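Local structure of putative protein-disulfide isomerase (Pseudomonas syringae pv. tomato, 3GN3) at residues Glu23-Phe28 and Glu96-His101; Lys31-Leu36 and Ser82-Met87; Ala41-Asp46 and Lys176-Ile181; Arg53-Pro58 and Lys145-Asn150. The protein has no established function but, as a member of the DsbA family, probably acts as a thiol-disulfide oxidoreductase or isomerase. All coordinates share one frame; numbering follows the deposited sequence.

Overall arrangement
The four contacts tie together a thioredoxin-like sheet, its helices and the helical insertion that DsbA relatives carry between strands 48-54 and 157-160. Interaction 1 joins the turn leading into helix 27-33, and interaction 2 the end of that helix, to the insertion; their centres are about 14 Å apart, and interaction 2 is nested inside the loop closed by interaction 1. Interaction 3 closes a much longer loop, bringing the C-terminal helix 174-181 to helix 36-43, and interaction 4 is nested within it, where helix 137-150 packs on strand 48-54. Interactions 1 and 4 touch through Glu23 and Gln57, whereas interactions 1 and 3 lie farthest apart, about 28 Å between centres. Thus insertion and C-terminus are both fastened to the first β-α-β unit.

Interaction 1 (Glu23-Phe28 and Glu96-His101); sequences EPTCPF and EFEFEH
Thr25 lays its methyl group CG2 against the carbonyl O and CB of Phe97, at 3.5 and 3.7 Å, and it meets the Glu98 chain at about a right angle, with Thr25 OG1 3.7 Å from Glu98 CG. No hydrogen bond spans the two segments. The hydroxyl is instead turned back on its own turn: with chi1 at 60°, OG1 sits between the backbone N and the carbonyl carbon and donates to Glu23 OE2 at 2.7 Å, and it is also bonded to His60 ND1. The amide N of Thr25 reaches the same Glu23 OE2 at 3.0 Å from the other face of the carboxylate, a two-bond grip that fixes this buried acid within the type I turn from Glu23 to Cys26. Glu23 OE1 is held separately by Ser63 and Gln57 N. Beyond the contact, the Phe97 ring runs off between helices 63-73, 79-92 and 112-123, while Glu98 OE2 bonds to His102. The turn leads into Cys26, the N-cap of helix 27-33. The Cys-Pro-Phe-Ser sequence from Cys26 to Ser29, at the start of that helix, probably corresponds to the CXXC motif of thioredoxin-fold oxidoreductases, here bordered by the DsbA-type helical insertion.

Interaction 2 (Lys31-Leu36 and Ser82-Met87); sequences KAFFKL and SAKAVM
Lys84 is the first residue of segment 82-87 to meet Phe33: its carbonyl O lies 4.1 Å from Phe33 CZ, and CG of its side chain comes to 4.3 Å from the same Phe33 CZ. The aliphatic part of this extended lysine thus borders the ring at its outer end, while its NZ makes a long, weak ion pair with Asp37. The Lys84 carbonyl is also bonded to the hydroxyl of Thr88, one turn further on. Val86 faces Ile70 and Ala73 of helix 63-73. Helix 79-92 belongs to the helical insertion of the DsbA fold, and Phe33, the last residue of the thioredoxin-like helix 27-33, reaches across to it, with Phe34 touching Ala91 and Ser92 of the same helix. Met87 then takes up the ring more fully. Its CB packs 3.7 Å from Phe33 CZ and 3.9 Å from Phe33 CE1, and its SD stands 5.1 Å from the ring centroid, 46° off the normal, in an oblique Met-aromatic contact. Phe33 reaches this far because its CG is anti to the backbone N (chi1 172°), which sends the ring outward from its helix. Phe33 in turn sets its CD2 4.1 Å above the centre of the Phe34 ring. Met87 also touches Ile52 and Leu54 of strand 48-54.

Interaction 3 (Ala41-Asp46 and Lys176-Ile181); sequences AQAGED and KWVSDI
Helix 36-43, the second helical part of the β-α-β crossover between the parallel strands 16-22 and 48-54 of the thioredoxin-like fold, ends here against the C-terminal helix 174-181, Val178 being the residue that both Gln42 and Ala43 meet. The backbones come close, with the CA atoms of Ala43 and Val178 only 5.4 Å apart, as a small alanine permits. The two methyl groups of Val178 divide the work. CG1, anti to its own backbone N (chi1 -170°), points at the last turn of helix 36-43, 3.9 Å from Ala43 CA and slightly farther from Ala43 CB and the carbonyl O of Gln42. CG2 lies 3.9 Å from Gln42 CB; the Gln42 side chain passes the valine at about a right angle, and Gln42 OE1, at the end of the extended chain, lies 4.2 Å from Val178 CG2. No hydrogen bond crosses this surface contact, which rests on van der Waals packing of the valine methyls. Toward the interior, Ile181 and Trp177 both touch Leu39, and Ile181 reaches strands 16-22 and 48-54. Beyond Ala43, Gly44 leaves the helix with a positive phi (98°), and the Ala43 carbonyl is taken by Asn47. Along the C-terminal helix, Lys176 has a second acidic partner in Asp172, while within its own segment Lys176 NZ forms a 2.7 Å salt bridge to the syn lone pair of Asp180 OD2.

Interaction 4 (Arg53-Pro58 and Lys145-Asn150); sequences RLQSQP and KYARQN
Arg53 and Tyr146 come together with their flat groups inclined, the guanidinium plane 75° from the ring, so the pair is not stacked. The nearest approach is oblique, Arg53 NE to Tyr146 CE2 at 3.7 Å, and Arg53 NH2 lies 4.1 Å from Tyr146 OH. Both polar ends turn to one acceptor, Glu19 OE1, which receives a salt bridge from Arg53 and a hydrogen bond from Tyr146 and so holds the two groups in place. The tyrosine is fixed further by its own helix: Asn150 ND2 sits 3.6 Å above the ring centre, kept there by a 2.9 Å bond to the carbonyl O of Tyr146, and the ring stacks with Trp142. Gln55 bends at chi2 (77°) to bring OE1 within 3.4 Å of the Ala147 methyl CB, while its NE2 bonds to the carbonyl O of His153. Phe21 of strand 16-22 touches Arg53, Gln55, Tyr146 and Ala147. Gln57 OE1 is hydrogen-bonded to Arg148 NH1 of a second subunit, placing the contact beside a subunit interface. Helix 137-150 returns from the insertion to pack on the end of strand 48-54, on the sheet face turned from helix 36-43, as expected for the layered α/β core of a DsbA-type thioredoxin fold.

Interaction 1 (Glu23-Phe28 and Glu96-His101)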
loop_
_atom_site.group_PDB
_atom_site.type_symbol
_atom_site.label_atom_id
_atom_site.label_comp_id
_atom_site.label_asym_id
_atom_site.label_seq_id
_atom_site.Cartn_x
_atom_site.Cartn_y
_atom_site.Cartn_z
ATOM N N GLU A 23 3.223 6.150 17.424
ATOM C CA GLU A 23 2.021 6.716 18.020
ATOM C C GLU A 23 2.437 7.218 19.410
ATOM O O GLU A 23 2.858 6.417 20.256
ATOM C CB GLU A 23 0.885 5.664 18.084
ATOM C CG GLU A 23 -0.192 5.872 19.166
ATOM C CD GLU A 23 -0.949 7.202 19.053
ATOM O OE1 GLU A 23 -1.530 7.490 17.972
ATOM O OE2 GLU A 23 -0.964 7.950 20.067
ATOM N N PRO A 24 2.330 8.536 19.651
ATOM C CA PRO A 24 2.871 9.160 20.887
ATOM C C PRO A 24 2.356 8.589 22.209
ATOM O O PRO A 24 3.046 8.712 23.232
ATOM C CB PRO A 24 2.456 10.634 20.767
ATOM C CG PRO A 24 2.052 10.814 19.312
ATOM C CD PRO A 24 1.558 9.490 18.838
ATOM N N THR A 25 1.173 7.977 22.201
ATOM C CA THR A 25 0.617 7.397 23.429
ATOM C C THR A 25 0.572 5.870 23.411
ATOM O O THR A 25 -0.180 5.256 24.179
ATOM C CB THR A 25 -0.812 7.930 23.753
ATOM O OG1 THR A 25 -1.711 7.603 22.682
ATOM C CG2 THR A 25 -0.802 9.421 23.964
ATOM N N CYS A 26 1.354 5.252 22.532
ATOM C CA CYS A 26 1.372 3.792 22.431
ATOM C C CYS A 26 2.541 3.229 23.239
ATOM O O CYS A 26 3.667 3.685 23.099
ATOM C CB CYS A 26 1.425 3.376 20.964
ATOM S SG CYS A 26 2.288 1.809 20.567
ATOM N N PRO A 27 2.277 2.231 24.097
ATOM C CA PRO A 27 3.325 1.725 25.017
ATOM C C PRO A 27 4.588 1.231 24.294
ATOM O O PRO A 27 5.718 1.513 24.741
ATOM C CB PRO A 27 2.633 0.571 25.761
ATOM C CG PRO A 27 1.413 0.234 24.952
ATOM C CD PRO A 27 1.001 1.500 24.246
ATOM N N PHE A 28 4.396 0.527 23.176
ATOM C CA PHE A 28 5.511 -0.019 22.405
ATOM C C PHE A 28 6.264 1.088 21.713
ATOM O O PHE A 28 7.505 1.030 21.599
ATOM C CB PHE A 28 5.010 -1.066 21.402
ATOM C CG PHE A 28 4.121 -2.109 22.024
ATOM C CD1 PHE A 28 4.673 -3.141 22.796
ATOM C CD2 PHE A 28 2.739 -2.039 21.876
ATOM C CE1 PHE A 28 3.847 -4.118 23.405
ATOM C CE2 PHE A 28 1.899 -2.998 22.468
ATOM C CZ PHE A 28 2.463 -4.046 23.243
ATOM N N GLU A 96 -1.666 8.885 31.268
ATOM C CA GLU A 96 -2.525 10.047 31.489
ATOM C C GLU A 96 -3.061 10.661 30.204
ATOM O O GLU A 96 -3.905 11.548 30.248
ATOM C CB GLU A 96 -1.755 11.136 32.216
ATOM C CG GLU A 96 -1.510 10.905 33.689
ATOM C CD GLU A 96 -0.409 11.837 34.183
ATOM O OE1 GLU A 96 -0.602 13.079 34.112
ATOM O OE2 GLU A 96 0.660 11.320 34.601
ATOM N N PHE A 97 -2.530 10.239 29.068
ATOM C CA PHE A 97 -2.992 10.751 27.793
ATOM C C PHE A 97 -3.675 9.638 26.985
ATOM O O PHE A 97 -3.746 9.704 25.761
ATOM C CB PHE A 97 -1.823 11.328 27.011
ATOM C CG PHE A 97 -1.232 12.565 27.614
ATOM C CD1 PHE A 97 -1.842 13.810 27.429
ATOM C CD2 PHE A 97 -0.031 12.498 28.337
ATOM C CE1 PHE A 97 -1.287 14.971 27.968
ATOM C CE2 PHE A 97 0.545 13.648 28.877
ATOM C CZ PHE A 97 -0.085 14.894 28.692
ATOM N N GLU A 98 -4.164 8.604 27.670
ATOM C CA GLU A 98 -4.839 7.513 26.984
ATOM C C GLU A 98 -6.108 7.117 27.723
ATOM O O GLU A 98 -6.565 7.861 28.605
ATOM C CB GLU A 98 -3.892 6.335 26.751
ATOM C CG GLU A 98 -3.760 5.945 25.263
ATOM C CD GLU A 98 -5.107 5.534 24.602
ATOM O OE1 GLU A 98 -5.888 6.412 24.143
ATOM O OE2 GLU A 98 -5.369 4.318 24.523
ATOM N N PHE A 99 -6.701 5.983 27.355
ATOM C CA PHE A 99 -7.987 5.586 27.922
ATOM C C PHE A 99 -7.909 4.132 28.369
ATOM O O PHE A 99 -7.346 3.302 27.653
ATOM C CB PHE A 99 -9.106 5.741 26.878
ATOM C CG PHE A 99 -9.435 7.185 26.503
ATOM C CD1 PHE A 99 -10.588 7.802 27.006
ATOM C CD2 PHE A 99 -8.620 7.906 25.617
ATOM C CE1 PHE A 99 -10.921 9.108 26.660
ATOM C CE2 PHE A 99 -8.935 9.223 25.261
ATOM C CZ PHE A 99 -10.095 9.835 25.799
ATOM N N GLU A 100 -8.473 3.806 29.532
ATOM C CA GLU A 100 -8.460 2.425 29.990
ATOM C C GLU A 100 -9.150 1.559 28.939
ATOM O O GLU A 100 -10.285 1.835 28.535
ATOM C CB GLU A 100 -9.106 2.271 31.377
ATOM N N HIS A 101 -8.447 0.524 28.489
ATOM C CA HIS A 101 -8.910 -0.356 27.402
ATOM C C HIS A 101 -9.311 0.422 26.147
ATOM O O HIS A 101 -10.255 0.041 25.459
ATOM C CB HIS A 101 -10.087 -1.227 27.853
ATOM C CG HIS A 101 -9.816 -2.035 29.082
ATOM N ND1 HIS A 101 -8.924 -3.092 29.103
ATOM C CD2 HIS A 101 -10.340 -1.961 30.330
ATOM C CE1 HIS A 101 -8.903 -3.626 30.312
ATOM N NE2 HIS A 101 -9.754 -2.960 31.074
#

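Interaction 2 (Lys31-Leu36 and Ser82-Met87)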
loop_
_atom_site.group_PDB
_atom_site.type_symbol
_atom_site.label_atom_id
_atom_site.label_comp_id
_atom_site.label_asym_id
_atom_site.label_seq_id
_atom_site.Cartn_x
_atom_site.Cartn_y
_atom_site.Cartn_z
ATOM N N LYS A 31 8.482 2.863 24.353
ATOM C CA LYS A 31 9.646 2.008 24.505
ATOM C C LYS A 31 10.677 2.259 23.376
ATOM O O LYS A 31 11.854 2.521 23.649
ATOM C CB LYS A 31 9.176 0.562 24.551
ATOM C CG LYS A 31 10.144 -0.427 25.115
ATOM C CD LYS A 31 9.351 -1.430 25.964
ATOM C CE LYS A 31 9.863 -2.854 25.822
ATOM N NZ LYS A 31 9.429 -3.449 24.493
ATOM N N ALA A 32 10.244 2.214 22.115
ATOM C CA ALA A 32 11.166 2.486 21.003
ATOM C C ALA A 32 11.660 3.935 21.020
ATOM O O ALA A 32 12.825 4.215 20.687
ATOM C CB ALA A 32 10.522 2.140 19.645
ATOM N N PHE A 33 10.778 4.850 21.422
ATOM C CA PHE A 33 11.107 6.270 21.436
ATOM C C PHE A 33 12.299 6.539 22.358
ATOM O O PHE A 33 13.289 7.150 21.953
ATOM C CB PHE A 33 9.887 7.103 21.865
ATOM C CG PHE A 33 10.196 8.554 22.093
ATOM C CD1 PHE A 33 10.453 9.398 21.019
ATOM C CD2 PHE A 33 10.257 9.067 23.392
ATOM C CE1 PHE A 33 10.741 10.746 21.226
ATOM C CE2 PHE A 33 10.541 10.426 23.615
ATOM C CZ PHE A 33 10.787 11.265 22.533
ATOM N N PHE A 34 12.188 6.063 23.594
ATOM C CA PHE A 34 13.283 6.138 24.556
ATOM C C PHE A 34 14.571 5.369 24.184
ATOM O O PHE A 34 15.531 5.401 24.943
ATOM C CB PHE A 34 12.804 5.749 25.964
ATOM C CG PHE A 34 11.935 6.797 26.624
ATOM C CD1 PHE A 34 12.400 8.108 26.805
ATOM C CD2 PHE A 34 10.662 6.477 27.081
ATOM C CE1 PHE A 34 11.596 9.089 27.416
ATOM C CE2 PHE A 34 9.853 7.453 27.695
ATOM C CZ PHE A 34 10.329 8.760 27.861
ATOM N N LYS A 35 14.620 4.717 23.021
ATOM C CA LYS A 35 15.849 4.058 22.580
ATOM C C LYS A 35 16.515 4.801 21.433
ATOM O O LYS A 35 17.608 4.423 20.992
ATOM C CB LYS A 35 15.584 2.607 22.173
ATOM C CG LYS A 35 15.252 1.669 23.335
ATOM C CD LYS A 35 15.310 0.200 22.893
ATOM C CE LYS A 35 14.568 -0.682 23.871
ATOM N NZ LYS A 35 14.455 -2.085 23.395
ATOM N N LEU A 36 15.890 5.863 20.941
ATOM C CA LEU A 36 16.431 6.521 19.758
ATOM C C LEU A 36 17.725 7.298 20.020
ATOM O O LEU A 36 18.575 7.404 19.129
ATOM C CB LEU A 36 15.370 7.364 19.041
ATOM C CG LEU A 36 14.175 6.586 18.464
ATOM C CD1 LEU A 36 13.089 7.563 18.015
ATOM C CD2 LEU A 36 14.577 5.631 17.319
ATOM N N SER A 82 11.801 20.932 20.534
ATOM C CA SER A 82 10.545 21.245 21.238
ATOM C C SER A 82 9.485 20.188 20.972
ATOM O O SER A 82 8.769 19.792 21.888
ATOM C CB SER A 82 10.020 22.628 20.843
ATOM O OG SER A 82 10.978 23.616 21.164
ATOM N N ALA A 83 9.405 19.728 19.723
ATOM C CA ALA A 83 8.574 18.567 19.391
ATOM C C ALA A 83 9.024 17.351 20.217
ATOM O O ALA A 83 8.189 16.637 20.800
ATOM C CB ALA A 83 8.626 18.273 17.901
ATOM N N LYS A 84 10.342 17.145 20.295
ATOM C CA LYS A 84 10.888 16.051 21.088
ATOM C C LYS A 84 10.523 16.215 22.574
ATOM O O LYS A 84 10.095 15.253 23.227
ATOM C CB LYS A 84 12.391 15.932 20.865
ATOM C CG LYS A 84 13.027 14.745 21.563
ATOM C CD LYS A 84 14.535 14.975 21.756
ATOM C CE LYS A 84 15.145 13.923 22.701
ATOM N NZ LYS A 84 16.372 14.459 23.349
ATOM N N ALA A 85 10.649 17.436 23.090
ATOM C CA ALA A 85 10.168 17.758 24.436
ATOM C C ALA A 85 8.703 17.328 24.646
ATOM O O ALA A 85 8.376 16.652 25.648
ATOM C CB ALA A 85 10.348 19.233 24.720
ATOM N N VAL A 86 7.825 17.685 23.696
ATOM C CA VAL A 86 6.403 17.289 23.779
ATOM C C VAL A 86 6.207 15.763 23.751
ATOM O O VAL A 86 5.450 15.224 24.583
ATOM C CB VAL A 86 5.479 17.996 22.713
ATOM C CG1 VAL A 86 4.068 17.354 22.707
ATOM C CG2 VAL A 86 5.392 19.514 22.972
ATOM N N MET A 87 6.881 15.077 22.816
ATOM C CA MET A 87 6.841 13.586 22.764
ATOM C C MET A 87 7.319 12.979 24.091
ATOM O O MET A 87 6.657 12.100 24.642
ATOM C CB MET A 87 7.614 13.009 21.570
ATOM C CG MET A 87 6.970 13.328 20.224
ATOM S SD MET A 87 7.595 12.335 18.871
ATOM C CE MET A 87 8.643 13.429 18.025
#

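Interaction 3 (Ala41-Asp46 and Lys176-Ile181)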
loop_
_atom_site.group_PDB
_atom_site.type_symbol
_atom_site.label_atom_id
_atom_site.label_comp_id
_atom_site.label_asym_id
_atom_site.label_seq_id
_atom_site.Cartn_x
_atom_site.Cartn_y
_atom_site.Cartn_z
ATOM N N ALA A 41 23.647 7.430 19.026
ATOM C CA ALA A 41 24.951 7.296 19.686
ATOM C C ALA A 41 25.717 6.040 19.232
ATOM O O ALA A 41 26.880 6.117 18.852
ATOM C CB ALA A 41 24.761 7.289 21.187
ATOM N N GLN A 42 25.052 4.893 19.268
ATOM C CA GLN A 42 25.664 3.624 18.904
ATOM C C GLN A 42 25.822 3.434 17.415
ATOM O O GLN A 42 26.831 2.924 16.989
ATOM C CB GLN A 42 24.882 2.462 19.495
ATOM C CG GLN A 42 24.826 2.545 20.992
ATOM C CD GLN A 42 24.137 1.387 21.608
ATOM O OE1 GLN A 42 24.178 0.266 21.088
ATOM N NE2 GLN A 42 23.492 1.630 22.739
ATOM N N ALA A 43 24.834 3.822 16.616
ATOM C CA ALA A 43 24.968 3.711 15.167
ATOM C C ALA A 43 25.939 4.744 14.599
ATOM O O ALA A 43 26.687 4.443 13.672
ATOM C CB ALA A 43 23.613 3.816 14.490
ATOM N N GLY A 44 25.904 5.958 15.160
ATOM C CA GLY A 44 26.779 7.066 14.753
ATOM C C GLY A 44 26.125 8.039 13.785
ATOM O O GLY A 44 25.637 7.639 12.730
ATOM N N GLU A 45 26.142 9.325 14.131
ATOM C CA GLU A 45 25.552 10.370 13.290
ATOM C C GLU A 45 26.182 10.524 11.926
ATOM O O GLU A 45 25.621 11.185 11.051
ATOM C CB GLU A 45 25.594 11.703 13.999
ATOM C CG GLU A 45 24.518 11.801 15.034
ATOM C CD GLU A 45 24.901 12.698 16.180
ATOM O OE1 GLU A 45 24.463 12.418 17.330
ATOM O OE2 GLU A 45 25.652 13.673 15.919
ATOM N N ASP A 46 27.351 9.919 11.757
ATOM C CA ASP A 46 28.042 9.923 10.476
ATOM C C ASP A 46 27.529 8.813 9.575
ATOM O O ASP A 46 27.688 8.888 8.365
ATOM C CB ASP A 46 29.559 9.802 10.686
ATOM C CG ASP A 46 30.206 11.135 11.088
ATOM O OD1 ASP A 46 29.519 12.186 11.080
ATOM O OD2 ASP A 46 31.419 11.142 11.415
ATOM N N LYS A 176 21.078 -4.675 18.294
ATOM C CA LYS A 176 20.449 -5.369 17.157
ATOM C C LYS A 176 20.023 -4.377 16.058
ATOM O O LYS A 176 20.327 -4.614 14.870
ATOM C CB LYS A 176 19.297 -6.294 17.555
ATOM C CG LYS A 176 18.782 -7.103 16.376
ATOM C CD LYS A 176 17.495 -7.868 16.725
ATOM C CE LYS A 176 16.634 -8.237 15.462
ATOM N NZ LYS A 176 15.816 -7.096 14.889
ATOM N N TRP A 177 19.385 -3.263 16.450
ATOM C CA TRP A 177 19.056 -2.202 15.487
ATOM C C TRP A 177 20.286 -1.765 14.737
ATOM O O TRP A 177 20.227 -1.587 13.525
ATOM C CB TRP A 177 18.397 -0.972 16.118
ATOM C CG TRP A 177 17.043 -1.213 16.759
ATOM C CD1 TRP A 177 16.292 -2.374 16.731
ATOM C CD2 TRP A 177 16.268 -0.250 17.487
ATOM N NE1 TRP A 177 15.108 -2.183 17.419
ATOM C CE2 TRP A 177 15.067 -0.893 17.890
ATOM C CE3 TRP A 177 16.473 1.094 17.842
ATOM C CZ2 TRP A 177 14.072 -0.232 18.645
ATOM C CZ3 TRP A 177 15.469 1.759 18.597
ATOM C CH2 TRP A 177 14.288 1.088 18.983
ATOM N N VAL A 178 21.405 -1.615 15.448
ATOM C CA VAL A 178 22.648 -1.139 14.818
ATOM C C VAL A 178 23.115 -2.101 13.707
ATOM O O VAL A 178 23.433 -1.646 12.591
ATOM C CB VAL A 178 23.786 -0.859 15.867
ATOM C CG1 VAL A 178 24.976 -0.145 15.232
ATOM C CG2 VAL A 178 23.252 -0.049 17.035
ATOM N N SER A 179 23.114 -3.411 13.985
ATOM C CA SER A 179 23.484 -4.388 12.930
ATOM C C SER A 179 22.432 -4.478 11.833
ATOM O O SER A 179 22.792 -4.630 10.672
ATOM C CB SER A 179 23.734 -5.800 13.458
ATOM O OG SER A 179 23.657 -5.860 14.858
ATOM N N ASP A 180 21.145 -4.423 12.203
ATOM C CA ASP A 180 20.045 -4.412 11.221
ATOM C C ASP A 180 20.227 -3.244 10.262
ATOM O O ASP A 180 20.139 -3.424 9.042
ATOM C CB ASP A 180 18.679 -4.278 11.901
ATOM C CG ASP A 180 18.287 -5.507 12.704
ATOM O OD1 ASP A 180 18.908 -6.577 12.513
ATOM O OD2 ASP A 180 17.343 -5.406 13.525
ATOM N N ILE A 181 20.494 -2.052 10.806
ATOM C CA ILE A 181 20.742 -0.889 9.965
ATOM C C ILE A 181 21.976 -1.143 9.073
ATOM O O ILE A 181 21.938 -0.882 7.861
ATOM C CB ILE A 181 20.797 0.455 10.766
ATOM C CG1 ILE A 181 19.399 0.790 11.313
ATOM C CG2 ILE A 181 21.285 1.591 9.872
ATOM C CD1 ILE A 181 19.359 1.631 12.581
#

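Interaction 4 (Arg53-Pro58 and Lys145-Asn150)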
loop_
_atom_site.group_PDB
_atom_site.type_symbol
_atom_site.label_atom_id
_atom_site.label_comp_id
_atom_site.label_asym_id
_atom_site.label_seq_id
_atom_site.Cartn_x
_atom_site.Cartn_y
_atom_site.Cartn_z
ATOM N N ARG A 53 8.225 9.593 12.195
ATOM C CA ARG A 53 6.962 9.916 11.529
ATOM C C ARG A 53 5.871 9.592 12.518
ATOM O O ARG A 53 5.987 8.637 13.289
ATOM C CB ARG A 53 6.723 9.121 10.251
ATOM C CG ARG A 53 7.928 8.771 9.406
ATOM C CD ARG A 53 8.759 9.974 9.099
ATOM N NE ARG A 53 9.526 9.865 7.866
ATOM C CZ ARG A 53 10.152 10.902 7.318
ATOM N NH1 ARG A 53 10.092 12.074 7.922
ATOM N NH2 ARG A 53 10.822 10.772 6.176
ATOM N N LEU A 54 4.804 10.383 12.496
ATOM C CA LEU A 54 3.753 10.234 13.481
ATOM C C LEU A 54 2.627 9.350 12.945
ATOM O O LEU A 54 1.999 9.651 11.923
ATOM C CB LEU A 54 3.269 11.620 13.931
ATOM C CG LEU A 54 4.411 12.464 14.524
ATOM C CD1 LEU A 54 3.974 13.891 14.713
ATOM C CD2 LEU A 54 4.961 11.876 15.832
ATOM N N GLN A 55 2.415 8.227 13.616
ATOM C CA GLN A 55 1.403 7.255 13.227
ATOM C C GLN A 55 0.248 7.412 14.184
ATOM O O GLN A 55 0.236 6.790 15.259
ATOM C CB GLN A 55 1.981 5.832 13.328
ATOM C CG GLN A 55 0.964 4.673 13.183
ATOM C CD GLN A 55 0.563 4.425 11.741
ATOM O OE1 GLN A 55 0.844 5.239 10.858
ATOM N NE2 GLN A 55 -0.083 3.293 11.490
ATOM N N SER A 56 -0.709 8.262 13.826
ATOM C CA SER A 56 -1.872 8.499 14.675
ATOM C C SER A 56 -2.843 7.295 14.652
ATOM O O SER A 56 -3.352 6.945 13.604
ATOM C CB SER A 56 -2.557 9.775 14.207
ATOM O OG SER A 56 -3.611 10.137 15.065
ATOM N N GLN A 57 -3.083 6.651 15.790
ATOM C CA GLN A 57 -3.968 5.475 15.827
ATOM C C GLN A 57 -5.373 5.854 16.315
ATOM O O GLN A 57 -5.513 6.370 17.434
ATOM C CB GLN A 57 -3.389 4.370 16.732
ATOM C CG GLN A 57 -1.922 3.985 16.462
ATOM C CD GLN A 57 -1.737 3.091 15.248
ATOM O OE1 GLN A 57 -2.366 3.290 14.208
ATOM N NE2 GLN A 57 -0.866 2.103 15.374
ATOM N N PRO A 58 -6.420 5.598 15.491
ATOM C CA PRO A 58 -7.789 6.049 15.815
ATOM C C PRO A 58 -8.356 5.425 17.082
ATOM O O PRO A 58 -9.266 6.011 17.702
ATOM C CB PRO A 58 -8.611 5.627 14.595
ATOM C CG PRO A 58 -7.636 5.508 13.495
ATOM C CD PRO A 58 -6.358 4.996 14.144
ATOM N N LYS A 145 -0.641 10.819 5.328
ATOM C CA LYS A 145 -0.528 10.458 3.930
ATOM C C LYS A 145 0.718 9.566 3.648
ATOM O O LYS A 145 0.650 8.581 2.885
ATOM C CB LYS A 145 -0.527 11.742 3.095
ATOM C CG LYS A 145 -0.907 11.548 1.660
ATOM C CD LYS A 145 -0.971 12.874 0.953
ATOM C CE LYS A 145 -0.905 12.688 -0.559
ATOM N NZ LYS A 145 -1.376 13.917 -1.268
ATOM N N TYR A 146 1.846 9.897 4.272
ATOM C CA TYR A 146 3.090 9.180 4.030
ATOM C C TYR A 146 3.003 7.775 4.633
ATOM O O TYR A 146 3.388 6.776 3.990
ATOM C CB TYR A 146 4.264 9.979 4.607
ATOM C CG TYR A 146 5.632 9.406 4.348
ATOM C CD1 TYR A 146 6.220 9.472 3.081
ATOM C CD2 TYR A 146 6.345 8.807 5.377
ATOM C CE1 TYR A 146 7.499 8.945 2.853
ATOM C CE2 TYR A 146 7.607 8.273 5.172
ATOM C CZ TYR A 146 8.183 8.344 3.913
ATOM O OH TYR A 146 9.453 7.821 3.741
ATOM N N ALA A 147 2.464 7.720 5.856
ATOM C CA ALA A 147 2.198 6.466 6.568
ATOM C C ALA A 147 1.300 5.536 5.741
ATOM O O ALA A 147 1.676 4.392 5.423
ATOM C CB ALA A 147 1.589 6.750 7.933
ATOM N N ARG A 148 0.121 6.036 5.388
ATOM C CA ARG A 148 -0.808 5.321 4.510
ATOM C C ARG A 148 -0.195 4.831 3.192
ATOM O O ARG A 148 -0.430 3.688 2.797
ATOM C CB ARG A 148 -2.060 6.162 4.267
ATOM C CG ARG A 148 -2.860 6.320 5.524
ATOM C CD ARG A 148 -3.890 7.403 5.372
ATOM N NE ARG A 148 -4.791 7.431 6.517
ATOM C CZ ARG A 148 -5.763 8.320 6.707
ATOM N NH1 ARG A 148 -5.973 9.308 5.841
ATOM N NH2 ARG A 148 -6.533 8.219 7.784
ATOM N N GLN A 149 0.594 5.668 2.513
ATOM C CA GLN A 149 1.204 5.252 1.229
ATOM C C GLN A 149 2.151 4.068 1.427
ATOM O O GLN A 149 2.285 3.196 0.550
ATOM C CB GLN A 149 1.951 6.405 0.587
ATOM C CG GLN A 149 2.392 6.128 -0.840
ATOM C CD GLN A 149 3.274 7.258 -1.399
ATOM O OE1 GLN A 149 2.780 8.355 -1.701
ATOM N NE2 GLN A 149 4.575 6.996 -1.534
ATOM N N ASN A 150 2.800 4.046 2.590
ATOM C CA ASN A 150 3.722 2.978 2.931
ATOM C C ASN A 150 3.059 1.780 3.628
ATOM O O ASN A 150 3.724 0.775 3.893
ATOM C CB ASN A 150 4.918 3.532 3.719
ATOM C CG ASN A 150 5.889 4.281 2.819
ATOM O OD1 ASN A 150 6.675 3.655 2.089
ATOM N ND2 ASN A 150 5.830 5.637 2.843
#